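Local coordinates for protein tryptophanyl-tRNA synthetase (Thermus thermophilus, PDB 2EL7) that probably charges tRNA(Trp) with tryptophan at the expense of ATP, as a homodimeric class I aminoacyl-tRNA synthetase, at residues L74-V79 against P296-D301; L138-D143 against K308-V313; A65-I70 against E290-D295. All blocks are in the same frame, centred on the assembly; numbering follows the deposited sequence.

Interaction 1. Residues L74-V79 against P296-D301; sequences LDPEKV and PDYVMD
Tyr298 reaches from near the start of helix 296-324 to the loop 74-79, and its phenol OH is the atom that crosses to the loop by hydrogen bonding. It donates a 2.6 Å hydrogen bond to Glu77 OE1, which lies at the edge of the ring near its plane and accepts through the anti lone pair, away from OE2. The carboxylate and ring planes are turned 39° apart. A water supplies the second polar link: it donates to Tyr298 OH at 3.0 Å and to Asp75 OD2 at 3.1 Å, so the hydroxyl donates a hydrogen bond to Glu77 and accepts one from the water. Asp75 OD2 also takes Glu77 N at 2.9 Å in an Asx turn, which fixes the loop that presents the carboxylate. With CG anti to the backbone N (chi1 -176°), the tyrosine ring leaves the helix for this loop.

Apolar contact is slight. The side chains of Pro76 and Tyr298 run roughly perpendicular to each other, with Pro76 CG 4.1 Å from Tyr298 CE2. A phenylalanine here could still touch the proline, but would probably leave Glu77 OE1 and the bridging water without their phenolic partner. As acceptor of the phenol's hydrogen bond, the Glu77 carboxylate is probably ionised at this surface, where one hydroxyl joins the helix to the loop before strand 80-83.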
# COMPACT_ATOMS: atom_id res chain seq x y z
N LEU A 74 25.44 12.34 -10.86
CA LEU A 74 24.53 12.75 -9.79
C LEU A 74 25.40 12.97 -8.58
O LEU A 74 26.02 12.02 -8.09
CB LEU A 74 23.48 11.67 -9.53
CG LEU A 74 22.41 11.57 -10.63
CD1 LEU A 74 21.21 10.84 -10.07
CD2 LEU A 74 21.95 12.97 -11.09
N ASP A 75 25.47 14.20 -8.09
CA ASP A 75 26.36 14.56 -6.97
C ASP A 75 25.71 14.71 -5.60
O ASP A 75 25.01 15.69 -5.32
CB ASP A 75 27.10 15.84 -7.38
CG ASP A 75 28.15 16.28 -6.38
OD1 ASP A 75 28.79 17.31 -6.69
OD2 ASP A 75 28.34 15.63 -5.32
N PRO A 76 25.96 13.75 -4.70
CA PRO A 76 25.42 13.72 -3.34
C PRO A 76 25.80 14.91 -2.48
O PRO A 76 25.24 15.09 -1.41
CB PRO A 76 25.95 12.42 -2.77
CG PRO A 76 26.33 11.60 -4.01
CD PRO A 76 26.91 12.64 -4.90
N GLU A 77 26.76 15.72 -2.93
CA GLU A 77 27.15 16.92 -2.19
C GLU A 77 26.22 18.07 -2.55
O GLU A 77 26.20 19.09 -1.87
CB GLU A 77 28.59 17.36 -2.52
CG GLU A 77 29.67 16.33 -2.20
CD GLU A 77 29.52 15.77 -0.81
OE1 GLU A 77 29.69 14.54 -0.66
OE2 GLU A 77 29.22 16.56 0.12
N LYS A 78 25.48 17.89 -3.64
CA LYS A 78 24.54 18.89 -4.13
C LYS A 78 23.08 18.45 -4.09
O LYS A 78 22.21 19.24 -3.71
CB LYS A 78 24.87 19.26 -5.56
CG LYS A 78 26.24 19.92 -5.78
CD LYS A 78 26.40 20.27 -7.23
CE LYS A 78 27.84 20.55 -7.59
NZ LYS A 78 27.99 20.58 -9.08
N VAL A 79 22.79 17.19 -4.46
CA VAL A 79 21.40 16.75 -4.50
C VAL A 79 20.91 15.87 -3.36
O VAL A 79 21.56 15.77 -2.30
CB VAL A 79 21.08 16.05 -5.84
CG1 VAL A 79 21.64 16.88 -6.99
CG2 VAL A 79 21.63 14.61 -5.86
N PRO A 296 32.71 2.13 -0.84
CA PRO A 296 31.24 2.06 -0.85
C PRO A 296 30.56 2.77 0.35
O PRO A 296 29.35 2.96 0.34
CB PRO A 296 30.97 0.55 -0.90
CG PRO A 296 32.22 -0.07 -0.23
CD PRO A 296 33.32 0.79 -0.84
N ASP A 297 31.32 3.16 1.37
CA ASP A 297 30.72 3.87 2.51
C ASP A 297 30.19 5.22 2.03
O ASP A 297 29.19 5.72 2.53
CB ASP A 297 31.73 4.13 3.63
CG ASP A 297 32.08 2.88 4.42
OD1 ASP A 297 31.58 1.78 4.11
OD2 ASP A 297 32.89 3.02 5.37
N TYR A 298 30.88 5.82 1.06
CA TYR A 298 30.46 7.10 0.51
C TYR A 298 29.06 6.97 -0.10
O TYR A 298 28.21 7.83 0.08
CB TYR A 298 31.43 7.57 -0.58
CG TYR A 298 31.11 8.94 -1.13
CD1 TYR A 298 31.39 10.08 -0.39
CD2 TYR A 298 30.43 9.08 -2.33
CE1 TYR A 298 31.00 11.35 -0.84
CE2 TYR A 298 30.03 10.33 -2.80
CZ TYR A 298 30.31 11.46 -2.04
OH TYR A 298 29.90 12.71 -2.51
N VAL A 299 28.82 5.87 -0.82
CA VAL A 299 27.54 5.68 -1.46
C VAL A 299 26.46 5.43 -0.45
O VAL A 299 25.40 6.06 -0.50
CB VAL A 299 27.60 4.52 -2.44
CG1 VAL A 299 26.24 4.30 -3.10
CG2 VAL A 299 28.70 4.80 -3.47
N MET A 300 26.72 4.53 0.49
CA MET A 300 25.74 4.22 1.52
C MET A 300 25.41 5.42 2.41
O MET A 300 24.28 5.56 2.86
CB MET A 300 26.20 3.03 2.37
CG MET A 300 26.24 1.70 1.59
SD MET A 300 24.63 1.18 0.92
CE MET A 300 23.60 1.49 2.32
N ASP A 301 26.40 6.28 2.64
CA ASP A 301 26.23 7.46 3.48
C ASP A 301 25.42 8.53 2.72
O ASP A 301 24.60 9.24 3.32
CB ASP A 301 27.60 8.00 3.90
CG ASP A 301 27.50 9.13 4.92
OD1 ASP A 301 27.61 10.30 4.55
OD2 ASP A 301 27.32 8.84 6.12
O HOH W 1 30.62 13.59 -5.24

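Interaction 2. Residues L138-D143 against K308-V313; sequences LIYKAD and KRARAV
Tyr140 meets Ala310 and Val313 just beyond the C-terminal end of helix 124-139, where a Schellman motif with Lys141 at C-prime, in a positive phi conformation, terminates the helix within the class I synthetase core. The chain turns there against the flank of helix 296-324, and the CA atoms of Tyr140 and Val313 come within 6.0 Å. From CB, the tyrosine places CG anti to its own carbonyl carbon (chi1 -58°), a setting that brings one edge of the ring up to the helix although the CB itself does not aim there. The first atom along that edge, Tyr140 CD2, lies 3.7 Å from Ala310 O. Next comes Tyr140 CE2, which carries the closest approach: 3.5 Å to Ala310 O, near the ring plane, with the methyl Ala310 CB at 3.7 Å. At the tip, Tyr140 OH runs on past this methyl and ends 4.5 Å from Ala310 CB. The ring also makes an edge-to-face stack with Phe82. One of its faces is covered by its sequence neighbour, Ile139 CG2 sitting over the ring centre 3.2 Å above the plane.

Val313 completes the contact from the helix side. Its CG1 branch, anti to the backbone N, lies 3.9 Å from Tyr140 CA. The same methyl is 3.9 Å from Ile139 O, a carbonyl that also accepts a hydrogen bond from Thr317 OG1.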
# COMPACT_ATOMS: atom_id res chain seq x y z
N LEU A 138 3.78 12.76 -4.74
CA LEU A 138 3.14 13.71 -3.84
C LEU A 138 3.59 13.72 -2.37
O LEU A 138 3.47 14.75 -1.68
CB LEU A 138 1.63 13.57 -3.97
CG LEU A 138 1.17 13.69 -5.43
CD1 LEU A 138 -0.35 13.47 -5.54
CD2 LEU A 138 1.57 15.06 -5.99
N ILE A 139 4.10 12.59 -1.86
CA ILE A 139 4.54 12.56 -0.46
C ILE A 139 5.65 13.60 -0.22
O ILE A 139 5.84 14.09 0.91
CB ILE A 139 5.10 11.20 -0.07
CG1 ILE A 139 5.17 11.08 1.45
CG2 ILE A 139 6.54 11.04 -0.60
CD1 ILE A 139 3.98 10.48 2.07
N TYR A 140 6.38 13.93 -1.30
CA TYR A 140 7.50 14.87 -1.27
C TYR A 140 7.11 16.21 -1.88
O TYR A 140 7.97 17.10 -2.04
CB TYR A 140 8.71 14.30 -2.04
CG TYR A 140 9.22 12.97 -1.53
CD1 TYR A 140 9.25 11.84 -2.37
CD2 TYR A 140 9.61 12.81 -0.21
CE1 TYR A 140 9.64 10.60 -1.87
CE2 TYR A 140 9.99 11.60 0.29
CZ TYR A 140 10.00 10.48 -0.54
OH TYR A 140 10.25 9.25 0.03
N LYS A 141 5.83 16.35 -2.22
CA LYS A 141 5.30 17.57 -2.81
C LYS A 141 6.13 18.00 -4.01
O LYS A 141 6.33 19.19 -4.21
CB LYS A 141 5.29 18.71 -1.79
CG LYS A 141 3.92 19.05 -1.18
CD LYS A 141 3.57 18.17 -0.00
CE LYS A 141 2.23 18.55 0.65
NZ LYS A 141 2.25 19.75 1.53
N ALA A 142 6.62 17.06 -4.79
CA ALA A 142 7.40 17.42 -5.98
C ALA A 142 6.44 18.00 -7.01
O ALA A 142 5.34 17.50 -7.17
CB ALA A 142 8.12 16.17 -6.59
N ASP A 143 6.85 19.04 -7.73
CA ASP A 143 5.97 19.64 -8.72
C ASP A 143 6.44 19.35 -10.14
O ASP A 143 5.77 19.71 -11.11
CB ASP A 143 5.87 21.16 -8.50
CG ASP A 143 7.21 21.86 -8.68
OD1 ASP A 143 7.70 22.51 -7.73
OD2 ASP A 143 7.80 21.76 -9.76
N LYS A 308 17.31 10.80 5.15
CA LYS A 308 16.94 11.60 6.32
C LYS A 308 16.18 12.82 5.85
O LYS A 308 15.10 13.13 6.35
CB LYS A 308 18.18 12.06 7.11
CG LYS A 308 19.04 10.92 7.57
CD LYS A 308 20.07 11.34 8.60
CE LYS A 308 20.98 10.14 8.93
NZ LYS A 308 22.00 10.45 9.97
N ARG A 309 16.78 13.48 4.87
CA ARG A 309 16.26 14.68 4.24
C ARG A 309 14.88 14.48 3.58
O ARG A 309 13.98 15.30 3.77
CB ARG A 309 17.28 15.13 3.20
CG ARG A 309 17.03 16.47 2.60
CD ARG A 309 18.19 16.79 1.63
NE ARG A 309 19.51 16.77 2.27
CZ ARG A 309 20.59 16.16 1.77
NH1 ARG A 309 21.74 16.21 2.43
NH2 ARG A 309 20.53 15.48 0.64
N ALA A 310 14.71 13.40 2.82
CA ALA A 310 13.44 13.14 2.16
C ALA A 310 12.37 12.77 3.19
O ALA A 310 11.22 13.21 3.10
CB ALA A 310 13.61 12.03 1.14
N ARG A 311 12.76 11.97 4.19
CA ARG A 311 11.86 11.53 5.25
C ARG A 311 11.35 12.67 6.14
O ARG A 311 10.25 12.60 6.69
CB ARG A 311 12.55 10.46 6.11
CG ARG A 311 11.67 9.91 7.25
CD ARG A 311 12.14 8.55 7.74
NE ARG A 311 13.57 8.56 8.05
CZ ARG A 311 14.50 7.87 7.39
NH1 ARG A 311 14.16 7.08 6.37
NH2 ARG A 311 15.78 8.03 7.72
N ALA A 312 12.16 13.71 6.31
CA ALA A 312 11.75 14.85 7.11
C ALA A 312 10.51 15.44 6.42
O ALA A 312 9.50 15.76 7.06
CB ALA A 312 12.90 15.91 7.20
N VAL A 313 10.59 15.55 5.09
CA VAL A 313 9.46 16.05 4.31
C VAL A 313 8.29 15.06 4.33
O VAL A 313 7.15 15.45 4.59
CB VAL A 313 9.87 16.31 2.84
CG1 VAL A 313 8.66 16.58 1.98
CG2 VAL A 313 10.83 17.50 2.77

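Interaction 3. Residues A65-I70 against E290-D295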
# COMPACT_ATOMS: atom_id res chain seq x y z
N ALA A 65 23.07 0.83 -8.66
CA ALA A 65 22.29 1.89 -9.31
C ALA A 65 22.75 3.23 -8.76
O ALA A 65 22.94 4.20 -9.50
CB ALA A 65 20.80 1.72 -9.04
N ALA A 66 22.93 3.30 -7.45
CA ALA A 66 23.39 4.53 -6.83
C ALA A 66 24.83 4.82 -7.25
O ALA A 66 25.16 5.94 -7.64
CB ALA A 66 23.30 4.44 -5.30
N LEU A 67 25.67 3.81 -7.16
CA LEU A 67 27.07 4.00 -7.50
C LEU A 67 27.25 4.50 -8.92
O LEU A 67 27.90 5.51 -9.15
CB LEU A 67 27.86 2.70 -7.31
CG LEU A 67 29.38 2.75 -7.57
CD1 LEU A 67 30.02 1.58 -6.84
CD2 LEU A 67 29.70 2.69 -9.08
N VAL A 68 26.66 3.80 -9.88
CA VAL A 68 26.86 4.21 -11.26
C VAL A 68 26.26 5.58 -11.61
O VAL A 68 26.86 6.34 -12.36
CB VAL A 68 26.36 3.14 -12.25
CG1 VAL A 68 26.67 3.59 -13.67
CG2 VAL A 68 27.06 1.81 -11.97
N ASN A 69 25.09 5.89 -11.07
CA ASN A 69 24.51 7.19 -11.36
C ASN A 69 25.31 8.30 -10.70
O ASN A 69 25.40 9.40 -11.23
CB ASN A 69 23.05 7.23 -10.93
CG ASN A 69 22.15 6.61 -11.97
OD1 ASN A 69 21.93 7.19 -13.01
ND2 ASN A 69 21.67 5.41 -11.71
N ILE A 70 25.89 8.02 -9.55
CA ILE A 70 26.74 9.01 -8.92
C ILE A 70 27.99 9.13 -9.81
O ILE A 70 28.49 10.23 -10.04
CB ILE A 70 27.13 8.61 -7.51
CG1 ILE A 70 25.90 8.68 -6.60
CG2 ILE A 70 28.25 9.52 -6.99
CD1 ILE A 70 26.13 8.13 -5.20
N GLU A 290 35.41 3.69 -10.17
CA GLU A 290 36.49 2.96 -9.49
C GLU A 290 36.74 3.49 -8.06
O GLU A 290 37.00 2.72 -7.13
CB GLU A 290 37.79 3.06 -10.32
CG GLU A 290 38.86 2.10 -9.86
CD GLU A 290 38.29 0.76 -9.35
OE1 GLU A 290 38.24 0.55 -8.10
OE2 GLU A 290 37.88 -0.08 -10.20
N ALA A 291 36.65 4.80 -7.90
CA ALA A 291 36.85 5.39 -6.59
C ALA A 291 35.66 5.02 -5.68
O ALA A 291 35.85 4.71 -4.50
CB ALA A 291 36.98 6.93 -6.71
N LEU A 292 34.44 5.05 -6.22
CA LEU A 292 33.30 4.70 -5.39
C LEU A 292 33.35 3.21 -5.08
O LEU A 292 33.04 2.80 -3.97
CB LEU A 292 31.99 5.06 -6.09
CG LEU A 292 31.88 6.57 -6.37
CD1 LEU A 292 30.84 6.83 -7.45
CD2 LEU A 292 31.54 7.30 -5.07
N LYS A 293 33.75 2.40 -6.04
CA LYS A 293 33.84 0.97 -5.81
C LYS A 293 34.81 0.66 -4.64
O LYS A 293 34.55 -0.26 -3.86
CB LYS A 293 34.29 0.25 -7.09
CG LYS A 293 34.24 -1.27 -6.99
CD LYS A 293 34.70 -1.96 -8.29
CE LYS A 293 35.01 -3.46 -8.09
NZ LYS A 293 35.57 -4.10 -9.32
N LYS A 294 35.90 1.43 -4.50
CA LYS A 294 36.84 1.21 -3.39
C LYS A 294 36.31 1.77 -2.06
O LYS A 294 36.75 1.36 -1.00
CB LYS A 294 38.18 1.90 -3.64
CG LYS A 294 39.23 1.09 -4.38
CD LYS A 294 40.52 1.90 -4.47
CE LYS A 294 41.59 1.22 -5.32
NZ LYS A 294 41.30 1.31 -6.79
N ASP A 295 35.38 2.72 -2.14
CA ASP A 295 34.83 3.39 -0.96
C ASP A 295 33.29 3.33 -0.97
O ASP A 295 32.63 4.35 -1.13
CB ASP A 295 35.31 4.84 -0.96
CG ASP A 295 34.87 5.62 0.25
OD1 ASP A 295 35.05 6.86 0.25
OD2 ASP A 295 34.37 5.00 1.21
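Ala65 O, inside helix 55-72, is gripped twice: by Asn69 N at 3.2 Å in the ordinary helical bond, and by Asn69 ND2 at 2.8 Å from the opposite face of the carbonyl plane. The oxygen lies close to the plane of the Asn69 amide, and this bond fixes the rotation of the group on the side of the helix turned to Ile23 and Trp26.

The other side of the helix meets Leu292. Leu67 and Leu292 run alongside each other, pointing opposite ways, with Leu67 CG resting 3.8 Å from Leu292 CB. Helix 55-72 is the crossover of a beta-alpha-beta unit between the parallel strands 37-41 and 80-83 of the nucleotide-binding core. Helix 267-294 of the helical C-terminal part passes it at 9.8 Å between the local axes, their N-to-C directions 146° apart and so nearer antiparallel than parallel. Leu292 CD1 settles between the backbone and the next turn, 3.6 Å from Leu67 O and 3.8 Å from Ile70 CG2. Ile70 CG2 is anti to the backbone N, which turns that methyl to Leu292 CD1. Beyond Leu292, Leu67 CD1 lies 3.9 Å from Lys293 N, against the backbone of the facing helix.

Interactions 1 and 3 are neighbours, their centres 9 Å apart, and touch directly: Tyr298 CD2 lies 3.5 Å from Leu292 CD2, and Pro76 CG 3.7 Å from Ile70 CD1. Leu74 N probably bonds to Asn69 O at 3.0 Å, tying the loop to the helix it follows. Interaction 2 lies further along the helix that interaction 1 uses. Its centre is 18 Å from that of interaction 1 and 25 Å from that of interaction 3; Arg309 NH2 nevertheless comes within 3.1 Å of Val79 O. In interaction 2 the Tyr140 side chain is about 4 Å from that of Asp136, predicted to bind tryptophan, whereas the Leu67 side chain in interaction 3 is about 11 Å from that of Ser11, predicted to bind ATP.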